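Local coordinates for origin of replication complex subunit 1B (Arabidopsis thaliana, PDB 5HH7), which reads the unmodified histone H3 tail through its BAH-PHD cassette, as part of the origin recognition complex that acts in DNA replication and transcriptional regulation, at residues A[68-73]-A[94-99]; A[61-66]-A[84-89]; A[49-54]-A[119-124]. All coordinates share one frame; numbering follows the deposited sequence.

Interaction 1. Residues A[68-73]-A[94-99]; sequences DDCLGG and QFCEVK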
ATOM      1  N   ASP A  68      -2.782   0.927 -14.887  1.00 27.76           N
ATOM      2  CA  ASP A  68      -3.703   0.185 -14.025  1.00 21.04           C
ATOM      3  C   ASP A  68      -3.275  -1.262 -13.811  1.00 25.57           C
ATOM      4  O   ASP A  68      -3.550  -1.840 -12.762  1.00 27.42           O
ATOM      5  CB  ASP A  68      -5.120   0.182 -14.610  1.00 24.63           C
ATOM      6  CG  ASP A  68      -5.794   1.531 -14.523  1.00 24.75           C
ATOM      7  OD1 ASP A  68      -5.291   2.395 -13.776  1.00 25.37           O
ATOM      8  OD2 ASP A  68      -6.832   1.720 -15.195  1.00 26.54           O
ATOM      9  N   ASP A  69      -2.617  -1.846 -14.810  1.00 26.28           N
ATOM     10  CA  ASP A  69      -2.295  -3.271 -14.775  1.00 29.36           C
ATOM     11  C   ASP A  69      -0.922  -3.583 -14.184  1.00 33.48           C
ATOM     12  O   ASP A  69      -0.823  -4.246 -13.149  1.00 33.36           O
ATOM     13  CB  ASP A  69      -2.436  -3.898 -16.168  1.00 45.18           C
ATOM     14  CG  ASP A  69      -3.881  -4.129 -16.558  1.00 64.93           C
ATOM     15  OD1 ASP A  69      -4.755  -3.971 -15.680  1.00 72.37           O
ATOM     16  OD2 ASP A  69      -4.143  -4.474 -17.730  1.00 69.67           O
ATOM     17  N   CYS A  70       0.132  -3.102 -14.842  1.00 35.27           N
ATOM     18  CA  CYS A  70       1.495  -3.412 -14.424  1.00 35.34           C
ATOM     19  C   CYS A  70       2.019  -2.438 -13.371  1.00 32.78           C
ATOM     20  O   CYS A  70       3.073  -2.672 -12.780  1.00 35.69           O
ATOM     21  CB  CYS A  70       2.436  -3.423 -15.633  1.00 37.89           C
ATOM     22  SG  CYS A  70       3.038  -1.789 -16.126  1.00 40.82           S
ATOM     23  N   LEU A  71       1.288  -1.348 -13.152  0.50 25.76           N
ATOM     24  CA  LEU A  71       1.685  -0.303 -12.203  0.50 25.55           C
ATOM     25  C   LEU A  71       3.013   0.379 -12.544  0.50 28.06           C
ATOM     26  O   LEU A  71       3.614   1.038 -11.698  0.50 28.29           O
ATOM     27  CB  LEU A  71       1.701  -0.835 -10.766  1.00 30.16           C
ATOM     28  CG  LEU A  71       0.340  -1.247 -10.205  1.00 29.01           C
ATOM     29  CD1 LEU A  71       0.467  -1.691  -8.752  1.00 34.16           C
ATOM     30  CD2 LEU A  71      -0.647  -0.099 -10.332  1.00 30.88           C
ATOM     31  N   GLY A  72       3.458   0.230 -13.786  1.00 36.54           N
ATOM     32  CA  GLY A  72       4.664   0.898 -14.237  1.00 41.32           C
ATOM     33  C   GLY A  72       4.424   2.379 -14.456  1.00 40.27           C
ATOM     34  O   GLY A  72       3.281   2.819 -14.608  1.00 36.74           O
ATOM     35  N   GLY A  73       5.505   3.152 -14.472  1.00 36.59           N
ATOM     36  CA  GLY A  73       5.418   4.585 -14.687  1.00 36.30           C
ATOM     37  C   GLY A  73       5.706   4.966 -16.126  1.00 39.03           C
ATOM     38  O   GLY A  73       6.565   4.366 -16.773  1.00 40.89           O
ATOM     39  N   GLN A  94       0.936   0.401 -23.336  1.00 50.83           N
ATOM     40  CA  GLN A  94       1.001  -0.344 -24.588  1.00 58.76           C
ATOM     41  C   GLN A  94       1.410  -1.800 -24.387  1.00 59.34           C
ATOM     42  O   GLN A  94       0.940  -2.686 -25.100  1.00 58.92           O
ATOM     43  CB  GLN A  94       1.959   0.339 -25.566  1.00 72.60           C
ATOM     44  CG  GLN A  94       3.329   0.643 -24.985  1.00 85.59           C
ATOM     45  CD  GLN A  94       3.610   2.130 -24.907  1.00 95.83           C
ATOM     46  OE1 GLN A  94       2.737   2.923 -24.554  1.00100.19           O
ATOM     47  NE2 GLN A  94       4.835   2.516 -25.244  1.00 97.28           N
ATOM     48  N   PHE A  95       2.283  -2.044 -23.414  1.00 55.94           N
ATOM     49  CA  PHE A  95       2.769  -3.394 -23.155  1.00 55.13           C
ATOM     50  C   PHE A  95       1.668  -4.291 -22.604  1.00 52.82           C
ATOM     51  O   PHE A  95       1.577  -5.463 -22.965  1.00 52.13           O
ATOM     52  CB  PHE A  95       3.966  -3.363 -22.205  1.00 58.52           C
ATOM     53  CG  PHE A  95       5.146  -2.616 -22.750  1.00 66.23           C
ATOM     54  CD1 PHE A  95       5.933  -3.175 -23.743  1.00 76.26           C
ATOM     55  CD2 PHE A  95       5.465  -1.355 -22.277  1.00 64.63           C
ATOM     56  CE1 PHE A  95       7.017  -2.491 -24.254  1.00 80.09           C
ATOM     57  CE2 PHE A  95       6.549  -0.666 -22.783  1.00 73.72           C
ATOM     58  CZ  PHE A  95       7.327  -1.235 -23.773  1.00 78.16           C
ATOM     59  N   CYS A  96       0.831  -3.738 -21.734  1.00 48.75           N
ATOM     60  CA  CYS A  96      -0.287  -4.493 -21.182  1.00 45.26           C
ATOM     61  C   CYS A  96      -1.435  -4.590 -22.180  1.00 50.05           C
ATOM     62  O   CYS A  96      -2.257  -5.502 -22.107  1.00 53.35           O
ATOM     63  CB  CYS A  96      -0.755  -3.883 -19.862  1.00 39.11           C
ATOM     64  SG  CYS A  96       0.329  -4.287 -18.483  1.00 41.16           S
ATOM     65  N   GLU A  97      -1.484  -3.642 -23.112  1.00 45.11           N
ATOM     66  CA  GLU A  97      -2.431  -3.693 -24.222  1.00 57.45           C
ATOM     67  C   GLU A  97      -2.164  -4.931 -25.079  1.00 65.48           C
ATOM     68  O   GLU A  97      -3.075  -5.707 -25.379  1.00 63.79           O
ATOM     69  CB  GLU A  97      -2.305  -2.430 -25.080  1.00 66.39           C
ATOM     70  CG  GLU A  97      -3.465  -1.458 -24.948  1.00 74.12           C
ATOM     71  CD  GLU A  97      -3.107  -0.050 -25.392  1.00 84.88           C
ATOM     72  OE1 GLU A  97      -2.265   0.102 -26.304  1.00 89.56           O
ATOM     73  OE2 GLU A  97      -3.669   0.906 -24.818  1.00 86.96           O
ATOM     74  N   VAL A  98      -0.899  -5.107 -25.452  1.00 74.35           N
ATOM     75  CA  VAL A  98      -0.458  -6.240 -26.265  1.00 82.23           C
ATOM     76  C   VAL A  98      -0.660  -7.572 -25.526  1.00 84.74           C
ATOM     77  O   VAL A  98      -0.725  -8.627 -26.159  1.00 87.08           O
ATOM     78  CB  VAL A  98       1.022  -6.048 -26.705  1.00 79.84           C
ATOM     79  CG1 VAL A  98       1.539  -7.241 -27.499  1.00 84.82           C
ATOM     80  CG2 VAL A  98       1.161  -4.771 -27.528  1.00 80.58           C
ATOM     81  N   LYS A  99      -0.797  -7.464 -24.198  1.00 84.91           N
ATOM     82  CA  LYS A  99      -0.986  -8.533 -23.185  1.00 85.04           C
ATOM     83  C   LYS A  99       0.247  -8.636 -22.289  1.00 87.15           C
ATOM     84  O   LYS A  99       0.139  -8.914 -21.094  1.00 86.47           O
ATOM     85  CB  LYS A  99      -1.351  -9.926 -23.735  1.00 85.38           C
ATOM     86  CG  LYS A  99      -2.710 -10.057 -24.421  1.00 86.11           C
ATOM     87  CD  LYS A  99      -3.858  -9.492 -23.609  1.00 84.42           C
ATOM     88  CE  LYS A  99      -5.158  -9.652 -24.381  1.00 84.89           C
ATOM     89  NZ  LYS A  99      -4.974  -9.261 -25.809  1.00 87.84           N
TER
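The turn at D69 and C70 faces the first turn of helix 94-98, with the CA atoms of D69 and C96 6.8 Å apart, and no hydrogen bond joins the two backbones. C96 carries the contact. Its SG reaches across to the turn and lies 3.6 Å from C70 CB, and it is equally close to D69 CB, also at 3.6 Å. The CB of C96 already points toward the turn, and SG, set opposite the carbonyl carbon (chi1 -77°), continues off the helix in between D69 and C70. The carboxylate of D69 lies alongside the same cysteine, with OD2 4.0 Å from C96 CB. C70 and C96 bind one zinc ion, together with C67 and C93, so the metal ties the two segments together. The SG of C70 also receives a weak bond from the backbone N of G72, 3.1 Å away. This bond probably eases the negative charge on the thiolate. This is one of the two zinc sites of the PHD finger. The turn joins strands 64-66 and 73-75, while L71 packs on R123 and L127 of helix 122-127.

Interaction 2. Residues A[61-66]-A[84-89]; sequences TNIMIE and KEVPEG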
ATOM      1  N   THR A  61      10.618  16.507 -15.687  1.00 70.15           N
ATOM      2  CA  THR A  61       9.552  17.278 -15.060  1.00 66.17           C
ATOM      3  C   THR A  61       8.185  16.919 -15.636  1.00 62.67           C
ATOM      4  O   THR A  61       7.155  17.237 -15.041  1.00 61.28           O
ATOM      5  CB  THR A  61       9.776  18.786 -15.249  1.00 71.61           C
ATOM      6  OG1 THR A  61      10.209  19.040 -16.592  1.00 77.33           O
ATOM      7  CG2 THR A  61      10.834  19.295 -14.284  1.00 76.88           C
ATOM      8  N   ASN A  62       8.173  16.270 -16.798  1.00 58.65           N
ATOM      9  CA  ASN A  62       6.918  15.875 -17.428  1.00 58.72           C
ATOM     10  C   ASN A  62       6.152  14.900 -16.545  1.00 54.40           C
ATOM     11  O   ASN A  62       6.741  13.991 -15.961  1.00 48.30           O
ATOM     12  CB  ASN A  62       7.156  15.263 -18.810  1.00 64.86           C
ATOM     13  CG  ASN A  62       5.860  14.912 -19.524  1.00 65.43           C
ATOM     14  OD1 ASN A  62       5.521  13.739 -19.684  1.00 64.40           O
ATOM     15  ND2 ASN A  62       5.122  15.934 -19.946  1.00 65.54           N
ATOM     16  N   ILE A  63       4.842  15.106 -16.449  1.00 53.31           N
ATOM     17  CA  ILE A  63       3.984  14.281 -15.605  1.00 51.18           C
ATOM     18  C   ILE A  63       4.084  12.803 -15.969  1.00 51.33           C
ATOM     19  O   ILE A  63       4.084  12.438 -17.145  1.00 47.79           O
ATOM     20  CB  ILE A  63       2.510  14.746 -15.677  1.00 48.64           C
ATOM     21  CG1 ILE A  63       2.383  16.174 -15.150  1.00 54.15           C
ATOM     22  CG2 ILE A  63       1.603  13.815 -14.882  1.00 47.77           C
ATOM     23  CD1 ILE A  63       2.945  16.360 -13.755  1.00 56.55           C
ATOM     24  N   MET A  64       4.187  11.963 -14.945  1.00 48.31           N
ATOM     25  CA  MET A  64       4.268  10.526 -15.133  1.00 42.75           C
ATOM     26  C   MET A  64       3.005   9.871 -14.600  1.00 38.74           C
ATOM     27  O   MET A  64       2.572  10.159 -13.482  1.00 35.44           O
ATOM     28  CB  MET A  64       5.493   9.972 -14.406  1.00 41.80           C
ATOM     29  CG  MET A  64       5.716   8.482 -14.599  1.00 49.35           C
ATOM     30  SD  MET A  64       7.207   7.898 -13.761  1.00 50.57           S
ATOM     31  CE  MET A  64       8.463   8.890 -14.565  1.00 44.71           C
ATOM     32  N   ILE A  65       2.403   8.998 -15.401  1.00 35.50           N
ATOM     33  CA  ILE A  65       1.217   8.280 -14.949  1.00 32.61           C
ATOM     34  C   ILE A  65       1.502   6.804 -14.708  1.00 33.69           C
ATOM     35  O   ILE A  65       2.559   6.289 -15.072  1.00 37.16           O
ATOM     36  CB  ILE A  65       0.032   8.431 -15.923  1.00 37.29           C
ATOM     37  CG1 ILE A  65       0.386   7.858 -17.296  1.00 38.24           C
ATOM     38  CG2 ILE A  65      -0.380   9.893 -16.033  1.00 35.20           C
ATOM     39  CD1 ILE A  65      -0.778   7.845 -18.265  1.00 38.62           C
ATOM     40  N   GLU A  66       0.535   6.135 -14.094  1.00 29.04           N
ATOM     41  CA  GLU A  66       0.693   4.762 -13.650  1.00 27.90           C
ATOM     42  C   GLU A  66      -0.277   3.858 -14.399  1.00 29.79           C
ATOM     43  O   GLU A  66      -1.462   4.167 -14.515  1.00 28.03           O
ATOM     44  CB  GLU A  66       0.420   4.700 -12.149  1.00 29.18           C
ATOM     45  CG  GLU A  66       0.433   3.314 -11.541  1.00 29.95           C
ATOM     46  CD  GLU A  66       0.261   3.366 -10.036  1.00 28.75           C
ATOM     47  OE1 GLU A  66      -0.889   3.246  -9.560  1.00 23.26           O
ATOM     48  OE2 GLU A  66       1.277   3.548  -9.332  1.00 28.44           O
ATOM     49  N   LYS A  84      -1.365  14.922 -23.627  1.00 52.06           N
ATOM     50  CA  LYS A  84      -1.194  16.250 -23.055  1.00 60.54           C
ATOM     51  C   LYS A  84      -1.601  16.235 -21.586  1.00 61.00           C
ATOM     52  O   LYS A  84      -0.937  16.835 -20.737  1.00 58.11           O
ATOM     53  CB  LYS A  84      -2.038  17.265 -23.828  1.00 77.00           C
ATOM     54  CG  LYS A  84      -2.060  18.660 -23.222  1.00 86.20           C
ATOM     55  CD  LYS A  84      -0.708  19.347 -23.341  1.00 97.01           C
ATOM     56  CE  LYS A  84      -0.759  20.777 -22.820  1.00103.47           C
ATOM     57  NZ  LYS A  84      -0.328  20.875 -21.398  1.00103.50           N
ATOM     58  N   GLU A  85      -2.688  15.523 -21.296  1.00 58.24           N
ATOM     59  CA  GLU A  85      -3.249  15.491 -19.953  1.00 56.17           C
ATOM     60  C   GLU A  85      -3.263  14.077 -19.387  1.00 45.53           C
ATOM     61  O   GLU A  85      -3.244  13.099 -20.135  1.00 42.63           O
ATOM     62  CB  GLU A  85      -4.675  16.043 -19.973  1.00 67.54           C
ATOM     63  CG  GLU A  85      -4.800  17.392 -20.654  1.00 80.31           C
ATOM     64  CD  GLU A  85      -4.095  18.490 -19.889  1.00 87.71           C
ATOM     65  OE1 GLU A  85      -4.027  18.394 -18.645  1.00 87.13           O
ATOM     66  OE2 GLU A  85      -3.606  19.446 -20.526  1.00 94.02           O
ATOM     67  N   VAL A  86      -3.286  13.977 -18.062  1.00 40.58           N
ATOM     68  CA  VAL A  86      -3.483  12.696 -17.403  1.00 37.96           C
ATOM     69  C   VAL A  86      -4.867  12.182 -17.766  1.00 39.93           C
ATOM     70  O   VAL A  86      -5.859  12.880 -17.559  1.00 38.03           O
ATOM     71  CB  VAL A  86      -3.397  12.829 -15.872  1.00 37.39           C
ATOM     72  CG1 VAL A  86      -3.806  11.524 -15.200  1.00 35.91           C
ATOM     73  CG2 VAL A  86      -1.997  13.242 -15.448  1.00 38.79           C
ATOM     74  N   PRO A  87      -4.940  10.969 -18.334  1.00 37.17           N
ATOM     75  CA  PRO A  87      -6.243  10.389 -18.670  1.00 34.30           C
ATOM     76  C   PRO A  87      -7.105  10.155 -17.433  1.00 33.85           C
ATOM     77  O   PRO A  87      -6.617   9.686 -16.402  1.00 26.84           O
ATOM     78  CB  PRO A  87      -5.879   9.053 -19.333  1.00 37.30           C
ATOM     79  CG  PRO A  87      -4.460   8.786 -18.934  1.00 40.79           C
ATOM     80  CD  PRO A  87      -3.823  10.125 -18.788  1.00 39.65           C
ATOM     81  N   GLU A  88      -8.382  10.499 -17.546  1.00 36.90           N
ATOM     82  CA  GLU A  88      -9.345  10.253 -16.481  1.00 32.13           C
ATOM     83  C   GLU A  88      -9.794   8.798 -16.547  1.00 31.36           C
ATOM     84  O   GLU A  88     -10.028   8.263 -17.629  1.00 30.33           O
ATOM     85  CB  GLU A  88     -10.545  11.194 -16.639  1.00 33.86           C
ATOM     86  CG  GLU A  88     -11.595  11.086 -15.544  1.00 33.13           C
ATOM     87  CD  GLU A  88     -12.734  12.072 -15.736  1.00 36.98           C
ATOM     88  OE1 GLU A  88     -13.148  12.293 -16.895  1.00 33.67           O
ATOM     89  OE2 GLU A  88     -13.209  12.636 -14.728  1.00 34.87           O
ATOM     90  N   GLY A  89      -9.897   8.150 -15.391  1.00 26.10           N
ATOM     91  CA  GLY A  89     -10.380   6.781 -15.336  1.00 23.27           C
ATOM     92  C   GLY A  89      -9.387   5.741 -15.825  1.00 27.89           C
ATOM     93  O   GLY A  89      -8.174   5.918 -15.696  1.00 27.11           O
TER
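This is an apolar contact between strand 64-66, with the residue before it, and the extended loop that leads from strand 73-75 toward helix 94-98. I63, I65, V86 and P87 meet through methyl and ring carbons, and no hydrogen bond crosses between the segments. V86 CG2 touches both isoleucines. It lies 3.7 Å from I63 CG2, where the two side chains cross at about a right angle. It is 3.8 Å from I65 CG2, and here the side chains run past each other in opposite directions. I65 CG2 also meets the other methyl of V86, CG1, at 3.9 Å. In the PHD finger, strand 64-66 pairs antiparallel with strand 73-75, and I65 is further packed by L76 and W91. The far end of I65 serves P87: CD1 meets CD of the proline ring, 3.8 Å away. CG1 of I65 sits between its backbone N and carbonyl carbon (chi1 61°), and this turn with the extended chi2 (174°) carries CD1 to the proline. Both segments also bind the H3 peptide. M64, E66, P87 and G89 share backbone hydrogen bonds with it, and the carboxylate of E66 pairs with a basic side chain of the peptide and with R172.

Interaction 3. Residues A[49-54]-A[119-124]; sequences EIEDCQ and ARTMRE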
ATOM      1  N   GLU A  49      11.901   7.287  -3.757  1.00 50.88           N
ATOM      2  CA  GLU A  49      10.810   8.251  -3.817  1.00 49.37           C
ATOM      3  C   GLU A  49      10.172   8.265  -5.196  1.00 48.09           C
ATOM      4  O   GLU A  49       8.964   8.466  -5.332  1.00 48.04           O
ATOM      5  CB  GLU A  49      11.330   9.666  -3.523  1.00 59.45           C
ATOM      6  CG  GLU A  49      11.523  10.003  -2.058  1.00 57.95           C
ATOM      7  CD  GLU A  49      11.457  11.495  -1.790  1.00 57.99           C
ATOM      8  OE1 GLU A  49      10.382  11.979  -1.385  1.00 54.81           O
ATOM      9  OE2 GLU A  49      12.480  12.183  -1.979  1.00 69.76           O
ATOM     10  N   ILE A  50      10.997   8.067  -6.219  1.00 49.61           N
ATOM     11  CA  ILE A  50      10.589   8.301  -7.597  1.00 51.35           C
ATOM     12  C   ILE A  50      10.922   7.117  -8.501  1.00 53.01           C
ATOM     13  O   ILE A  50      12.047   6.615  -8.497  1.00 55.65           O
ATOM     14  CB  ILE A  50      11.278   9.567  -8.152  1.00 59.13           C
ATOM     15  CG1 ILE A  50      10.889  10.791  -7.322  1.00 57.57           C
ATOM     16  CG2 ILE A  50      10.931   9.778  -9.619  1.00 60.25           C
ATOM     17  CD1 ILE A  50      11.561  12.061  -7.773  1.00 64.14           C
ATOM     18  N   GLU A  51       9.936   6.684  -9.283  1.00 56.76           N
ATOM     19  CA  GLU A  51      10.113   5.569 -10.206  1.00 56.69           C
ATOM     20  C   GLU A  51      10.538   6.051 -11.590  1.00 57.86           C
ATOM     21  O   GLU A  51      10.247   7.181 -11.980  1.00 58.14           O
ATOM     22  CB  GLU A  51       8.819   4.761 -10.316  1.00 54.80           C
ATOM     23  CG  GLU A  51       8.389   4.110  -9.014  1.00 53.70           C
ATOM     24  CD  GLU A  51       7.025   3.455  -9.110  1.00 51.96           C
ATOM     25  OE1 GLU A  51       6.913   2.407  -9.782  1.00 51.83           O
ATOM     26  OE2 GLU A  51       6.067   3.993  -8.516  1.00 50.98           O
ATOM     27  N   ASP A  52      11.227   5.184 -12.325  1.00 61.67           N
ATOM     28  CA  ASP A  52      11.663   5.490 -13.681  1.00 65.73           C
ATOM     29  C   ASP A  52      10.508   5.342 -14.657  1.00 63.39           C
ATOM     30  O   ASP A  52       9.592   4.556 -14.425  1.00 63.79           O
ATOM     31  CB  ASP A  52      12.783   4.537 -14.108  1.00 73.10           C
ATOM     32  CG  ASP A  52      14.058   4.742 -13.321  1.00 79.99           C
ATOM     33  OD1 ASP A  52      14.718   3.735 -12.984  1.00 80.05           O
ATOM     34  OD2 ASP A  52      14.405   5.908 -13.046  1.00 84.24           O
ATOM     35  N   CYS A  53      10.549   6.091 -15.754  1.00 61.55           N
ATOM     36  CA  CYS A  53       9.631   5.823 -16.847  1.00 59.92           C
ATOM     37  C   CYS A  53      10.062   4.539 -17.533  1.00 60.70           C
ATOM     38  O   CYS A  53      11.253   4.310 -17.749  1.00 64.82           O
ATOM     39  CB  CYS A  53       9.610   6.952 -17.868  1.00 61.22           C
ATOM     40  SG  CYS A  53       8.793   6.435 -19.394  1.00 62.60           S
ATOM     41  N   GLN A  54       9.090   3.709 -17.887  1.00 61.15           N
ATOM     42  CA  GLN A  54       9.381   2.410 -18.473  1.00 65.02           C
ATOM     43  C   GLN A  54       9.699   2.498 -19.962  1.00 71.82           C
ATOM     44  O   GLN A  54      10.008   1.490 -20.596  1.00 76.06           O
ATOM     45  CB  GLN A  54       8.221   1.447 -18.226  1.00 60.78           C
ATOM     46  CG  GLN A  54       8.025   1.114 -16.760  1.00 64.64           C
ATOM     47  CD  GLN A  54       9.281   0.545 -16.132  1.00 72.71           C
ATOM     48  OE1 GLN A  54       9.740  -0.534 -16.508  1.00 75.52           O
ATOM     49  NE2 GLN A  54       9.851   1.273 -15.180  1.00 76.13           N
ATOM     50  N   ALA A 119      15.771  -0.380  -7.979  1.00 48.01           N
ATOM     51  CA  ALA A 119      15.258  -0.950  -6.739  1.00 54.50           C
ATOM     52  C   ALA A 119      13.735  -0.908  -6.709  1.00 53.72           C
ATOM     53  O   ALA A 119      13.114  -0.052  -7.339  1.00 52.90           O
ATOM     54  CB  ALA A 119      15.833  -0.214  -5.538  1.00 46.18           C
ATOM     55  N   ARG A 120      13.137  -1.838  -5.971  1.00 50.27           N
ATOM     56  CA  ARG A 120      11.685  -1.924  -5.878  1.00 43.89           C
ATOM     57  C   ARG A 120      11.137  -1.000  -4.793  1.00 39.00           C
ATOM     58  O   ARG A 120      11.743  -0.847  -3.732  1.00 40.89           O
ATOM     59  CB  ARG A 120      11.253  -3.364  -5.593  1.00 44.00           C
ATOM     60  CG  ARG A 120      11.676  -4.370  -6.648  1.00 48.23           C
ATOM     61  CD  ARG A 120      11.086  -5.740  -6.356  1.00 47.57           C
ATOM     62  NE  ARG A 120      11.590  -6.301  -5.105  1.00 53.62           N
ATOM     63  CZ  ARG A 120      10.947  -7.212  -4.383  1.00 54.00           C
ATOM     64  NH1 ARG A 120       9.764  -7.660  -4.780  1.00 49.31           N
ATOM     65  NH2 ARG A 120      11.483  -7.672  -3.259  1.00 60.23           N
ATOM     66  N   THR A 121       9.985  -0.390  -5.059  1.00 36.51           N
ATOM     67  CA  THR A 121       9.330   0.440  -4.056  1.00 34.48           C
ATOM     68  C   THR A 121       8.716  -0.442  -2.975  1.00 35.20           C
ATOM     69  O   THR A 121       8.560  -1.650  -3.158  1.00 31.48           O
ATOM     70  CB  THR A 121       8.227   1.325  -4.666  1.00 33.45           C
ATOM     71  OG1 THR A 121       7.134   0.505  -5.094  1.00 32.53           O
ATOM     72  CG2 THR A 121       8.765   2.115  -5.854  1.00 39.14           C
ATOM     73  N   MET A 122       8.371   0.172  -1.849  1.00 31.96           N
ATOM     74  CA  MET A 122       7.763  -0.535  -0.731  1.00 31.25           C
ATOM     75  C   MET A 122       6.405  -1.115  -1.134  1.00 27.57           C
ATOM     76  O   MET A 122       6.037  -2.220  -0.726  1.00 26.90           O
ATOM     77  CB  MET A 122       7.617   0.425   0.449  1.00 40.81           C
ATOM     78  CG  MET A 122       7.436  -0.236   1.795  1.00 47.34           C
ATOM     79  SD  MET A 122       8.021   0.830   3.130  1.00 44.43           S
ATOM     80  CE  MET A 122       9.793   0.773   2.862  1.00 45.74           C
ATOM     81  N   ARG A 123       5.662  -0.359  -1.938  1.00 23.52           N
ATOM     82  CA  ARG A 123       4.381  -0.820  -2.468  1.00 21.66           C
ATOM     83  C   ARG A 123       4.568  -2.037  -3.371  1.00 22.44           C
ATOM     84  O   ARG A 123       3.795  -2.996  -3.314  1.00 22.55           O
ATOM     85  CB  ARG A 123       3.689   0.311  -3.233  1.00 28.91           C
ATOM     86  CG  ARG A 123       2.671  -0.154  -4.270  1.00 30.07           C
ATOM     87  CD  ARG A 123       3.016   0.434  -5.626  1.00 42.10           C
ATOM     88  NE  ARG A 123       3.499  -0.563  -6.572  1.00 40.06           N
ATOM     89  CZ  ARG A 123       4.308  -0.309  -7.596  1.00 31.86           C
ATOM     90  NH1 ARG A 123       4.761   0.919  -7.830  1.00 35.74           N
ATOM     91  NH2 ARG A 123       4.676  -1.295  -8.389  1.00 35.57           N
ATOM     92  N   GLU A 124       5.607  -2.001  -4.195  1.00 24.58           N
ATOM     93  CA  GLU A 124       5.923  -3.125  -5.064  1.00 26.83           C
ATOM     94  C   GLU A 124       6.241  -4.376  -4.242  1.00 28.73           C
ATOM     95  O   GLU A 124       5.791  -5.476  -4.568  1.00 27.94           O
ATOM     96  CB  GLU A 124       7.092  -2.769  -5.986  1.00 34.15           C
ATOM     97  CG  GLU A 124       7.358  -3.786  -7.078  1.00 41.41           C
ATOM     98  CD  GLU A 124       8.440  -3.339  -8.049  1.00 45.41           C
ATOM     99  OE1 GLU A 124       8.846  -2.157  -8.000  1.00 41.01           O
ATOM    100  OE2 GLU A 124       8.884  -4.178  -8.859  1.00 48.66           O
TER
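E51 comes from the PHD finger and crosses the side chains of T121 and R123, at the start of helix 122-127 in the BAH part of the cassette, at about a right angle to each. The contact therefore joins the two histone-reading modules. E51 turns its CG away from its own carbonyl carbon (chi1 -63°), and the chain then runs extended toward the helix. On the way CG packs on the methyl CG2 of T121, 3.8 Å away. At its end the carboxylate forms a salt bridge with R123, whose chain bends at chi2 and chi3. NH1 of R123 is 3.3 Å from OE1 of E51, with an N-H...O angle of 152°. NH1 is nearly as close to E51 OE2, at 3.4 Å, but the hydrogen bond goes to OE1. That oxygen lies near the guanidinium plane, at its edge, but the arginine approaches from above the carboxylate plane. The two planes are 43° apart. The bond is rather long, and both partners have other claims. OE2 of E51 pairs with a basic side chain of the H3 peptide, and NH1 of R123 also pairs with D208. D208 lies in a region of the BAH domain that binds H3. The hydroxyl of T121 is held by D208 as well. T121 is the N-cap of the helix: its OG1 accepts a bond from the backbone N of E124 at 3.1 Å.

In the fold
Interactions 1 and 2 lie wholly within the PHD finger, with centres 14 Å apart. Their segments alternate along the chain: 61-66, 68-73, 84-89, 94-99. Interaction 3 brackets them, since 49-54 comes before all four and 119-124 after. Its centre is about 15 Å from that of interaction 1 and 17 Å from that of interaction 2. The three are physically joined. L71 of interaction 1 touches E66 of interaction 2, G73 O probably accepts a hydrogen bond from Q54 N of interaction 3, and M64 packs its CE on the backbone of 51-53. Interaction 1 belongs to a zinc site, interaction 2 packs the peptide-binding strand, and interaction 3 links this finger to the BAH domain. This is consistent with one H3 tail being read by both modules, with interaction 3 at their junction.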